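Local coordinates for folylpolyglutamate synthase protein FOLC (Mycobacterium tuberculosis, PDB 2VOS), which probably adds L-glutamate to dihydropteroate and, in successive steps, to tetrahydrofolate, using ATP, with magnesium as cofactor, at residues E259-V265 / A299-L304. Residues are numbered along the deposited sequence; the frame is centred on the assembly and turned at random.
Sequences EDSEFAV and AHNAVL. With ADP (adenosine-5'-diphosphate), chain B.
Glu259 holds CG trans to its backbone N (chi1 -170°) and stays extended to the carboxylate, which reaches His300 on the helix. His300 turns CG back beside its own backbone N, and its ring edge meets the acid. The hydrogen bond from ND1 of His300 to OE2 of Glu259 is modelled at 2.4 Å, doubtfully short, with an N-H...O angle of 159°. Carboxylate and ring planes are 43° apart. NE2 of His300 is hydrogen-bonded to OE2 of Glu296, so each ring nitrogen has a carboxylate partner, which probably fixes the ring's rotation.

Both segments belong to the Mur ligase middle domain, a P-loop NTPase relative. The loop after edge strand 255-258 of its mixed sheet, and the start of strand 264-271 of a small antiparallel sheet, pack on helix 296-312. Val303 is central: CG2 lies at the Phe263 ring edge, 3.6 Å from CD2, and CG1 lies 3.7 Å from Glu259 OE2. CD1 of Leu304 lies 3.7 Å from CZ of Phe263. Val265 places CG2 3.5 Å from the Ala299 carbonyl O. From the helix side turned away from this packing, Asn301 pairs with the ADP adenine: OD1 accepts from N6 at 2.9 Å, and ND2 donates to N7 at 3.0 Å.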
loop_
_atom_site.group_PDB
_atom_site.type_symbol
_atom_site.label_atom_id
_atom_site.label_comp_id
_atom_site.label_asym_id
_atom_site.label_seq_id
_atom_site.Cartn_x
_atom_site.Cartn_y
_atom_site.Cartn_z
ATOM N N GLU A 259 -5.353 18.596 -0.683
ATOM C CA GLU A 259 -4.165 18.961 0.101
ATOM C C GLU A 259 -3.656 20.264 -0.347
ATOM O O GLU A 259 -3.721 20.586 -1.542
ATOM C CB GLU A 259 -3.054 17.888 0.107
ATOM C CG GLU A 259 -1.962 18.240 1.136
ATOM C CD GLU A 259 -0.930 17.128 1.255
ATOM O OE1 GLU A 259 -1.164 16.106 0.574
ATOM O OE2 GLU A 259 0.079 17.271 2.002
ATOM N N ASP A 260 -3.232 21.076 0.625
ATOM C CA ASP A 260 -2.703 22.434 0.384
ATOM C C ASP A 260 -3.754 23.451 0.043
ATOM O O ASP A 260 -3.423 24.593 -0.275
ATOM C CB ASP A 260 -1.587 22.455 -0.675
ATOM C CG ASP A 260 -0.369 21.611 -0.252
ATOM O OD1 ASP A 260 -0.005 21.626 0.913
ATOM O OD2 ASP A 260 0.191 20.859 -1.058
ATOM N N SER A 261 -5.020 23.061 0.052
ATOM C CA SER A 261 -6.105 24.067 -0.011
ATOM C C SER A 261 -7.045 23.948 1.202
ATOM O O SER A 261 -7.314 24.937 1.872
ATOM C CB SER A 261 -6.959 23.917 -1.257
ATOM O OG SER A 261 -6.275 24.307 -2.421
ATOM N N GLU A 262 -7.576 22.746 1.437
ATOM C CA GLU A 262 -8.524 22.527 2.514
ATOM C C GLU A 262 -7.830 21.934 3.717
ATOM O O GLU A 262 -8.360 22.004 4.793
ATOM C CB GLU A 262 -9.677 21.592 2.070
ATOM C CG GLU A 262 -10.770 22.249 1.188
ATOM C CD GLU A 262 -10.260 22.669 -0.192
ATOM O OE1 GLU A 262 -9.739 21.807 -0.918
ATOM O OE2 GLU A 262 -10.354 23.876 -0.553
ATOM N N PHE A 263 -6.645 21.360 3.537
ATOM C CA PHE A 263 -5.845 20.783 4.637
ATOM C C PHE A 263 -4.367 20.740 4.221
ATOM O O PHE A 263 -4.058 20.815 3.017
ATOM C CB PHE A 263 -6.342 19.368 5.011
ATOM C CG PHE A 263 -6.316 18.391 3.867
ATOM C CD1 PHE A 263 -7.418 18.292 2.978
ATOM C CD2 PHE A 263 -5.253 17.552 3.687
ATOM C CE1 PHE A 263 -7.408 17.347 1.907
ATOM C CE2 PHE A 263 -5.217 16.610 2.584
ATOM C CZ PHE A 263 -6.276 16.527 1.716
ATOM N N ALA A 264 -3.445 20.602 5.178
ATOM C CA ALA A 264 -2.000 20.676 4.846
ATOM C C ALA A 264 -1.141 20.239 6.004
ATOM O O ALA A 264 -1.555 20.327 7.157
ATOM C CB ALA A 264 -1.601 22.129 4.466
ATOM N N VAL A 265 0.068 19.774 5.705
ATOM C CA VAL A 265 1.079 19.657 6.741
ATOM C C VAL A 265 1.622 21.060 6.997
ATOM O O VAL A 265 2.172 21.680 6.089
ATOM C CB VAL A 265 2.220 18.844 6.251
ATOM C CG1 VAL A 265 3.251 18.767 7.350
ATOM C CG2 VAL A 265 1.702 17.437 5.872
ATOM N N ALA A 299 4.237 12.067 6.220
ATOM C CA ALA A 299 3.517 13.219 6.751
ATOM C C ALA A 299 2.350 13.597 5.847
ATOM O O ALA A 299 1.283 14.006 6.315
ATOM C CB ALA A 299 4.509 14.463 6.928
ATOM N N HIS A 300 2.550 13.452 4.540
ATOM C CA HIS A 300 1.496 13.804 3.572
ATOM C C HIS A 300 0.379 12.774 3.592
ATOM O O HIS A 300 -0.804 13.127 3.486
ATOM C CB HIS A 300 2.110 13.948 2.146
ATOM C CG HIS A 300 2.922 15.192 2.027
ATOM N ND1 HIS A 300 2.358 16.453 2.146
ATOM C CD2 HIS A 300 4.257 15.388 1.910
ATOM C CE1 HIS A 300 3.311 17.367 2.108
ATOM N NE2 HIS A 300 4.472 16.749 1.973
ATOM N N ASN A 301 0.757 11.501 3.716
ATOM C CA ASN A 301 -0.215 10.425 3.889
ATOM C C ASN A 301 -0.999 10.667 5.197
ATOM O O ASN A 301 -2.208 10.508 5.208
ATOM C CB ASN A 301 0.458 9.036 4.010
ATOM C CG ASN A 301 1.119 8.615 2.692
ATOM O OD1 ASN A 301 0.820 9.193 1.641
ATOM N ND2 ASN A 301 1.974 7.602 2.741
ATOM N N ALA A 302 -0.314 11.045 6.273
ATOM C CA ALA A 302 -1.034 11.376 7.522
ATOM C C ALA A 302 -2.085 12.440 7.381
ATOM O O ALA A 302 -3.226 12.275 7.814
ATOM C CB ALA A 302 -0.049 11.764 8.618
ATOM N N VAL A 303 -1.761 13.578 6.780
ATOM C CA VAL A 303 -2.782 14.622 6.770
ATOM C C VAL A 303 -3.909 14.216 5.804
ATOM O O VAL A 303 -5.062 14.580 5.991
ATOM C CB VAL A 303 -2.200 15.994 6.319
ATOM C CG1 VAL A 303 -1.843 15.971 4.828
ATOM C CG2 VAL A 303 -3.175 17.116 6.643
ATOM N N LEU A 304 -3.585 13.431 4.780
ATOM C CA LEU A 304 -4.631 12.951 3.895
ATOM C C LEU A 304 -5.602 12.016 4.643
ATOM O O LEU A 304 -6.818 12.084 4.448
ATOM C CB LEU A 304 -3.978 12.180 2.722
ATOM C CG LEU A 304 -4.948 11.708 1.649
ATOM C CD1 LEU A 304 -5.707 12.926 1.048
ATOM C CD2 LEU A 304 -4.092 11.012 0.491
HETATM P PB ADP B . 0.376 1.612 -2.201
HETATM O O1B ADP B . -0.585 0.853 -1.325
HETATM O O2B ADP B . 1.198 0.716 -3.086
HETATM O O3B ADP B . -0.175 2.811 -2.913
HETATM P PA ADP B . 2.097 1.919 0.194
HETATM O O1A ADP B . 2.124 0.400 0.279
HETATM O O2A ADP B . 1.805 2.848 1.360
HETATM O O3A ADP B . 1.406 2.392 -1.213
HETATM O "O5'" ADP B . 3.642 2.269 -0.167
HETATM C "C5'" ADP B . 4.443 1.563 -1.126
HETATM C "C4'" ADP B . 5.797 2.306 -1.162
HETATM O "O4'" ADP B . 5.585 3.643 -1.695
HETATM C "C3'" ADP B . 6.389 2.606 0.213
HETATM O "O3'" ADP B . 7.383 1.662 0.556
HETATM C "C2'" ADP B . 7.112 3.922 0.143
HETATM O "O2'" ADP B . 8.389 3.667 -0.536
HETATM C "C1'" ADP B . 6.336 4.626 -0.940
HETATM N N9 ADP B . 5.293 5.594 -0.497
HETATM C C8 ADP B . 4.225 5.452 0.359
HETATM N N7 ADP B . 3.507 6.613 0.400
HETATM C C5 ADP B . 4.061 7.454 -0.523
HETATM C C6 ADP B . 3.796 8.806 -1.028
HETATM N N6 ADP B . 2.765 9.533 -0.549
HETATM N N1 ADP B . 4.657 9.286 -1.932
HETATM C C2 ADP B . 5.751 8.644 -2.420
HETATM N N3 ADP B . 6.055 7.377 -2.033
HETATM C C4 ADP B . 5.246 6.790 -1.091
#